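Local coordinates for protein vinylacetyl-CoA Delta-isomerase (Nitrosopumilus maritimus SCM1, PDB 6VJR) that probably acts as a 4-hydroxybutyryl-CoA dehydratase with vinylacetyl-CoA delta-isomerase activity, using FAD and a [4Fe-4S] cluster with an adjoining iron ion, at residues K366-T370 and E443-G447; I2-Y8 and V42-D47. Where two conformers were deposited one is given. Residues are numbered along the deposited sequence.

Interaction 1 of 2, residues K366-T370 and E443-G447. With FE (Fe (III) ion), chain I; FAD (flavin-adenine dinucleotide), chain F; SF4 (iron/sulfur cluster), chain E.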
loop_
_atom_site.group_PDB
_atom_site.type_symbol
_atom_site.label_atom_id
_atom_site.label_comp_id
_atom_site.label_asym_id
_atom_site.label_seq_id
_atom_site.Cartn_x
_atom_site.Cartn_y
_atom_site.Cartn_z
ATOM N N LYS A 366 2.582 -8.542 15.110
ATOM C CA LYS A 366 2.265 -7.223 15.652
ATOM C C LYS A 366 2.482 -6.132 14.603
ATOM O O LYS A 366 1.698 -5.192 14.531
ATOM C CB LYS A 366 3.124 -7.002 16.896
ATOM C CG LYS A 366 3.306 -5.545 17.213
ATOM C CD LYS A 366 2.075 -4.871 17.790
ATOM C CE LYS A 366 2.472 -3.499 18.146
ATOM N NZ LYS A 366 1.406 -2.637 18.600
ATOM N N HIS A 367 3.556 -6.224 13.821
ATOM C CA HIS A 367 3.796 -5.159 12.839
ATOM C C HIS A 367 2.651 -5.065 11.842
ATOM O O HIS A 367 2.246 -3.950 11.463
ATOM C CB HIS A 367 5.181 -5.248 12.220
ATOM C CG HIS A 367 5.734 -3.924 11.837
ATOM N ND1 HIS A 367 5.958 -2.954 12.795
ATOM C CD2 HIS A 367 6.064 -3.373 10.660
ATOM C CE1 HIS A 367 6.489 -1.878 12.177
ATOM N NE2 HIS A 367 6.544 -2.109 10.894
ATOM N N ASN A 368 2.136 -6.221 11.401
ATOM C CA ASN A 368 0.952 -6.232 10.560
ATOM C C ASN A 368 -0.266 -5.648 11.281
ATOM O O ASN A 368 -1.113 -4.993 10.660
ATOM C CB ASN A 368 0.723 -7.587 9.914
ATOM C CG ASN A 368 1.748 -7.871 8.847
ATOM O OD1 ASN A 368 2.040 -7.008 7.999
ATOM N ND2 ASN A 368 2.295 -9.074 8.834
ATOM N N VAL A 369 -0.431 -6.016 12.561
ATOM C CA VAL A 369 -1.501 -5.466 13.395
ATOM C C VAL A 369 -1.483 -3.930 13.411
ATOM O O VAL A 369 -2.541 -3.302 13.499
ATOM C CB VAL A 369 -1.439 -6.085 14.805
ATOM C CG1 VAL A 369 -2.259 -5.352 15.851
ATOM C CG2 VAL A 369 -1.853 -7.539 14.734
ATOM N N THR A 370 -0.291 -3.308 13.331
ATOM C CA THR A 370 -0.181 -1.837 13.365
ATOM C C THR A 370 -0.744 -1.193 12.095
ATOM O O THR A 370 -0.966 0.034 12.093
ATOM C CB THR A 370 1.234 -1.307 13.649
ATOM O OG1 THR A 370 2.041 -1.463 12.477
ATOM C CG2 THR A 370 1.858 -1.939 14.898
ATOM N N GLU A 443 -4.799 0.644 20.159
ATOM C CA GLU A 443 -4.061 -0.351 20.908
ATOM C C GLU A 443 -3.363 -1.323 19.951
ATOM O O GLU A 443 -2.268 -1.782 20.235
ATOM C CB GLU A 443 -4.954 -1.101 21.882
ATOM C CG GLU A 443 -4.103 -1.707 22.987
ATOM C CD GLU A 443 -3.718 -3.132 22.824
ATOM O OE1 GLU A 443 -4.412 -3.803 22.009
ATOM O OE2 GLU A 443 -2.809 -3.567 23.569
ATOM N N SER A 444 -3.946 -1.584 18.773
ATOM C CA SER A 444 -3.227 -2.321 17.738
ATOM C C SER A 444 -1.914 -1.617 17.392
ATOM O O SER A 444 -0.873 -2.223 17.158
ATOM C CB SER A 444 -4.102 -2.563 16.503
ATOM O OG SER A 444 -5.138 -3.477 16.824
ATOM N N MET A 445 -1.955 -0.286 17.305
ATOM C CA MET A 445 -0.775 0.510 17.030
ATOM C C MET A 445 0.283 0.431 18.135
ATOM O O MET A 445 1.462 0.228 17.816
ATOM C CB MET A 445 -1.203 1.972 16.831
ATOM C CG MET A 445 -0.084 3.003 16.581
ATOM S SD MET A 445 0.906 2.642 15.140
ATOM C CE MET A 445 -0.230 3.099 13.826
ATOM N N HIS A 446 -0.114 0.601 19.403
ATOM C CA HIS A 446 0.861 0.834 20.486
ATOM C C HIS A 446 1.038 -0.320 21.478
ATOM O O HIS A 446 2.007 -0.361 22.220
ATOM C CB HIS A 446 0.528 2.103 21.273
ATOM C CG HIS A 446 0.806 3.334 20.454
ATOM N ND1 HIS A 446 2.075 3.616 20.018
ATOM C CD2 HIS A 446 0.005 4.241 19.918
ATOM C CE1 HIS A 446 2.048 4.730 19.293
ATOM N NE2 HIS A 446 0.783 5.149 19.219
ATOM N N GLY A 447 0.085 -1.201 21.540
ATOM C CA GLY A 447 0.159 -2.288 22.508
ATOM C C GLY A 447 1.404 -3.174 22.329
ATOM O O GLY A 447 1.778 -3.541 21.227
HETATM FE FE FE I . -1.966 -5.239 24.132
HETATM P PA FAD F . 5.675 6.896 23.131
HETATM O O1A FAD F . 6.810 6.078 23.593
HETATM O O2A FAD F . 5.567 8.273 23.650
HETATM O O5B FAD F . 5.654 6.764 21.544
HETATM C C5B FAD F . 5.285 7.871 20.685
HETATM C C4B FAD F . 6.152 7.831 19.461
HETATM O O4B FAD F . 7.504 8.211 19.816
HETATM C C3B FAD F . 6.266 6.479 18.731
HETATM O O3B FAD F . 6.333 6.682 17.317
HETATM C C2B FAD F . 7.587 5.922 19.246
HETATM O O2B FAD F . 8.233 4.959 18.427
HETATM C C1B FAD F . 8.411 7.205 19.380
HETATM N N9A FAD F . 9.463 7.121 20.386
HETATM C C8A FAD F . 9.367 7.028 21.758
HETATM N N7A FAD F . 10.512 7.004 22.390
HETATM C C5A FAD F . 11.442 7.059 21.368
HETATM C C6A FAD F . 12.852 7.063 21.379
HETATM N N6A FAD F . 13.567 7.064 22.505
HETATM N N1A FAD F . 13.487 7.061 20.184
HETATM C C2A FAD F . 12.743 7.104 19.063
HETATM N N3A FAD F . 11.420 7.141 18.923
HETATM C C4A FAD F . 10.811 7.108 20.124
HETATM N N1 FAD F . 1.044 -1.054 28.812
HETATM C C2 FAD F . 1.073 -1.823 29.951
HETATM O O2 FAD F . 2.089 -1.943 30.652
HETATM N N3 FAD F . -0.055 -2.545 30.291
HETATM C C4 FAD F . -1.247 -2.553 29.624
HETATM O O4 FAD F . -2.225 -3.137 30.058
HETATM C C4X FAD F . -1.287 -1.656 28.480
HETATM N N5 FAD F . -2.425 -1.572 27.781
HETATM C C5X FAD F . -2.521 -0.563 26.846
HETATM C C6 FAD F . -3.753 -0.270 26.244
HETATM C C7 FAD F . -3.895 0.769 25.337
HETATM C C7M FAD F . -5.261 1.116 24.796
HETATM C C8 FAD F . -2.747 1.456 24.892
HETATM C C8M FAD F . -2.855 2.508 23.826
HETATM C C9 FAD F . -1.511 1.133 25.399
HETATM C C9A FAD F . -1.388 0.143 26.407
HETATM N N10 FAD F . -0.171 -0.122 27.032
HETATM C C10 FAD F . -0.086 -0.956 28.147
HETATM C "C1'" FAD F . 0.926 0.823 26.747
HETATM C "C2'" FAD F . 1.736 0.619 25.489
HETATM O "O2'" FAD F . 2.677 -0.424 25.746
HETATM C "C3'" FAD F . 2.462 1.921 25.120
HETATM O "O3'" FAD F . 1.459 2.815 24.674
HETATM C "C4'" FAD F . 3.616 1.766 24.117
HETATM O "O4'" FAD F . 4.728 1.093 24.724
HETATM C "C5'" FAD F . 4.097 3.096 23.568
HETATM O "O5'" FAD F . 4.510 3.932 24.636
HETATM P P FAD F . 3.923 5.363 24.814
HETATM O O1P FAD F . 2.460 5.357 24.878
HETATM O O2P FAD F . 4.672 5.987 25.916
HETATM O O3P FAD F . 4.267 6.174 23.476
HETATM FE FE1 SF4 E . -4.380 -7.061 24.353
HETATM FE FE2 SF4 E . -6.421 -7.880 22.705
HETATM FE FE3 SF4 E . -6.985 -6.869 25.034
HETATM FE FE4 SF4 E . -6.019 -9.367 24.882
HETATM S S1 SF4 E . -8.034 -8.673 24.194
HETATM S S2 SF4 E . -5.316 -7.686 26.366
HETATM S S3 SF4 E . -4.481 -9.074 23.154
HETATM S S4 SF4 E . -5.888 -5.758 23.377
#
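Behind the iron and flavin site, K366 hydrogen-bonds the carbonyls at the C-terminal end of helix 437-446, which carries the iron ligand E443. The last turn of a helix leaves carbonyl oxygens without helical partners. K366 NZ reaches them through a side chain that bends at chi2 and is otherwise trans. It donates to S444 O at 2.7 Å and to G447 O at 2.8 Å, with a weak bond from NZ to M445 O at 3.0 Å. G447 is the first residue to leave helical geometry. A side chain there would run into E443, since an ideal CB would lie 2.1 Å from E443 OE2. K366 makes a cation-pi contact with Y293 as well. Van der Waals contacts lie beside the amine: V369 CG1 meets S444 CB at 3.4 Å, and T370 O meets M445 CE at 3.6 Å.

The other side of the helix end serves the cofactors. E443 OE2 binds the iron FE at 1.9 Å, as do H289 NE2 and Y293 OH at their own distances, while E443 OE1 forms a salt bridge with K296. E443 CG lies 3.4 Å from FAD C7, and H446 O lies 3.3 Å from FAD C4'. H446 ND1 hydrogen-bonds S450 of the same chain, and NE2 bonds Q381 O of the second subunit.

The contact is wholly buried in the helical C-terminal part of the chain. It joins helix 359-369 to helix 437-446. Helix 451-461 packs on K366, H367, T370 and M445, and helix 372-384 touches S444 and M445.

Interaction 2 of 2, residues I2-Y8 and V42-D47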
loop_
_atom_site.group_PDB
_atom_site.type_symbol
_atom_site.label_atom_id
_atom_site.label_comp_id
_atom_site.label_asym_id
_atom_site.label_seq_id
_atom_site.Cartn_x
_atom_site.Cartn_y
_atom_site.Cartn_z
ATOM N N ILE A 2 -13.322 -18.365 42.411
ATOM C CA ILE A 2 -14.242 -17.810 41.444
ATOM C C ILE A 2 -14.489 -18.854 40.355
ATOM O O ILE A 2 -13.526 -19.337 39.779
ATOM C CB ILE A 2 -13.638 -16.516 40.904
ATOM C CG1 ILE A 2 -13.414 -15.527 42.031
ATOM C CG2 ILE A 2 -14.528 -15.973 39.786
ATOM C CD1 ILE A 2 -12.631 -14.293 41.642
ATOM N N ARG A 3 -15.753 -19.202 40.071
ATOM C CA ARG A 3 -16.081 -20.155 39.015
ATOM C C ARG A 3 -16.673 -19.420 37.802
ATOM O O ARG A 3 -16.179 -19.504 36.696
ATOM C CB ARG A 3 -16.979 -21.249 39.609
ATOM C CG ARG A 3 -17.511 -22.276 38.624
ATOM C CD ARG A 3 -18.473 -23.214 39.346
ATOM N NE ARG A 3 -19.500 -23.770 38.459
ATOM C CZ ARG A 3 -19.306 -24.789 37.638
ATOM N NH1 ARG A 3 -20.257 -25.136 36.789
ATOM N NH2 ARG A 3 -18.153 -25.443 37.634
ATOM N N SER A 4 -17.765 -18.697 37.978
ATOM C CA SER A 4 -18.507 -18.156 36.859
ATOM C C SER A 4 -18.176 -16.676 36.671
ATOM O O SER A 4 -17.617 -16.033 37.565
ATOM C CB SER A 4 -19.944 -18.351 37.134
ATOM O OG SER A 4 -20.370 -17.546 38.238
ATOM N N GLY A 5 -18.616 -16.122 35.540
ATOM C CA GLY A 5 -18.597 -14.686 35.334
ATOM C C GLY A 5 -19.386 -13.924 36.406
ATOM O O GLY A 5 -18.962 -12.880 36.885
ATOM N N ASP A 6 -20.513 -14.477 36.857
ATOM C CA ASP A 6 -21.275 -13.860 37.925
ATOM C C ASP A 6 -20.477 -13.829 39.222
ATOM O O ASP A 6 -20.546 -12.854 39.956
ATOM C CB ASP A 6 -22.619 -14.521 38.086
ATOM C CG ASP A 6 -23.584 -14.261 36.939
ATOM O OD1 ASP A 6 -23.283 -13.407 36.061
ATOM O OD2 ASP A 6 -24.626 -14.930 36.930
ATOM N N ASP A 7 -19.781 -14.922 39.542
ATOM C CA ASP A 7 -18.942 -14.954 40.731
ATOM C C ASP A 7 -17.860 -13.864 40.642
ATOM O O ASP A 7 -17.538 -13.183 41.618
ATOM C CB ASP A 7 -18.249 -16.295 40.866
ATOM C CG ASP A 7 -19.098 -17.509 41.217
ATOM O OD1 ASP A 7 -20.231 -17.349 41.695
ATOM O OD2 ASP A 7 -18.617 -18.619 40.947
ATOM N N TYR A 8 -17.294 -13.698 39.443
ATOM C CA TYR A 8 -16.259 -12.698 39.217
ATOM C C TYR A 8 -16.804 -11.293 39.458
ATOM O O TYR A 8 -16.211 -10.500 40.183
ATOM C CB TYR A 8 -15.690 -12.849 37.819
ATOM C CG TYR A 8 -14.944 -11.602 37.372
ATOM C CD1 TYR A 8 -13.712 -11.237 37.944
ATOM C CD2 TYR A 8 -15.490 -10.757 36.431
ATOM C CE1 TYR A 8 -13.053 -10.077 37.575
ATOM C CE2 TYR A 8 -14.807 -9.636 36.012
ATOM C CZ TYR A 8 -13.606 -9.276 36.595
ATOM O OH TYR A 8 -13.001 -8.146 36.142
ATOM N N VAL A 42 -14.494 -9.098 30.846
ATOM C CA VAL A 42 -13.723 -10.020 31.658
ATOM C C VAL A 42 -14.584 -11.183 32.146
ATOM O O VAL A 42 -14.106 -12.326 32.183
ATOM C CB VAL A 42 -13.025 -9.308 32.822
ATOM C CG1 VAL A 42 -12.222 -10.293 33.635
ATOM C CG2 VAL A 42 -12.151 -8.168 32.316
ATOM N N ALA A 43 -15.850 -10.925 32.510
ATOM C CA ALA A 43 -16.697 -12.011 32.996
ATOM C C ALA A 43 -16.810 -13.107 31.937
ATOM O O ALA A 43 -16.953 -14.267 32.250
ATOM C CB ALA A 43 -18.055 -11.489 33.367
ATOM N N GLU A 44 -16.850 -12.725 30.658
ATOM C CA GLU A 44 -16.955 -13.688 29.563
ATOM C C GLU A 44 -15.741 -14.627 29.482
ATOM O O GLU A 44 -15.865 -15.761 29.006
ATOM C CB GLU A 44 -17.253 -12.991 28.230
ATOM C CG GLU A 44 -17.056 -13.905 27.029
ATOM C CD GLU A 44 -17.989 -15.099 26.854
ATOM O OE1 GLU A 44 -18.951 -15.284 27.633
ATOM O OE2 GLU A 44 -17.692 -15.903 25.912
ATOM N N THR A 45 -14.579 -14.216 30.001
ATOM C CA THR A 45 -13.425 -15.100 30.030
ATOM C C THR A 45 -13.660 -16.251 31.015
ATOM O O THR A 45 -13.098 -17.314 30.816
ATOM C CB THR A 45 -12.142 -14.371 30.412
ATOM O OG1 THR A 45 -12.040 -13.944 31.767
ATOM C CG2 THR A 45 -11.855 -13.194 29.497
ATOM N N TYR A 46 -14.434 -16.011 32.072
ATOM C CA TYR A 46 -14.810 -17.077 32.985
ATOM C C TYR A 46 -15.893 -17.934 32.357
ATOM O O TYR A 46 -15.848 -19.143 32.488
ATOM C CB TYR A 46 -15.234 -16.497 34.335
ATOM C CG TYR A 46 -14.154 -15.861 35.202
ATOM C CD1 TYR A 46 -13.801 -14.525 35.117
ATOM C CD2 TYR A 46 -13.489 -16.633 36.133
ATOM C CE1 TYR A 46 -12.827 -13.978 35.946
ATOM C CE2 TYR A 46 -12.560 -16.102 36.997
ATOM C CZ TYR A 46 -12.206 -14.767 36.900
ATOM O OH TYR A 46 -11.279 -14.287 37.776
ATOM N N ASP A 47 -16.908 -17.303 31.772
ATOM C CA ASP A 47 -18.024 -18.043 31.191
ATOM C C ASP A 47 -17.557 -18.965 30.060
ATOM O O ASP A 47 -18.043 -20.068 29.898
ATOM C CB ASP A 47 -19.164 -17.095 30.838
ATOM C CG ASP A 47 -19.855 -16.438 32.039
ATOM O OD1 ASP A 47 -19.866 -17.051 33.169
ATOM O OD2 ASP A 47 -20.439 -15.339 31.835
HETATM O O HOH W 1 -14.828 -20.359 34.604
HETATM O O HOH W 2 -21.907 -16.302 34.980
HETATM O O HOH W 3 -21.258 -13.338 33.640
#
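Y8 and Y46 form the apolar centre where helix 5-11, which starts with a capping box, packs on helix 36-51 in the N-terminal part of the fold. The ring planes are tilted by 21° and the centroids are offset to 5.1 Å, so there is little ring-on-ring stacking. Y8 CB instead sits over the face of the Y46 ring, 3.9 Å from its centroid, as a CH-pi contact. Y8 CZ also touches V42 CG1 at 3.4 Å, and Y8 CD2 lies 4.1 Å from A43 CB. I2 CG2 adds a contact with Y46 CE2 at 3.4 Å. Both tyrosine hydroxyls bond outside the contact, Y8 to the carbonyl of N192 and Y46 to that of N140.

Next to the rings the backbones come close. The CA atoms of G5 and A43 are 4.0 Å apart. G5 has no side chain, and an ideal CB would lie 2.8 Å from A43 O, a clash.

S4 is the N-cap of helix 5-11. In the capping box D7 N donates to S4 OG at 3.0 Å, and S4 N to D7 OD2 at 3.1 Å. D47 reaches the same helix start from across the contact.

Water bridges line the polar edge. One water donates to R3 O and Y46 O, and another links D6 OD1 to D47 OD2. D47 OD1 accepts from G5 N at 2.8 Å and from a water that also takes the D6 N hydrogen.

The two contacts hold different helices, one pair in the C-terminal and one in the N-terminal part of the chain. Their centres are 28 Å apart, their nearest atoms about 14 Å, and they do not touch. Interaction 1 is the deeper one, with every touching residue buried. Interaction 2 lies farther from the chain centre and is partly buried. Both satisfy polar groups at helix ends, with opposite chemistry. In interaction 1 a lysine amine donates to carbonyls at the C-terminal end of a helix; in interaction 2 an aspartate accepts an amide hydrogen at the N-terminal end of a helix, with water alongside. Interaction 1 adjoins the cofactors and reaches other subunits, whereas interaction 2 stays within one chain.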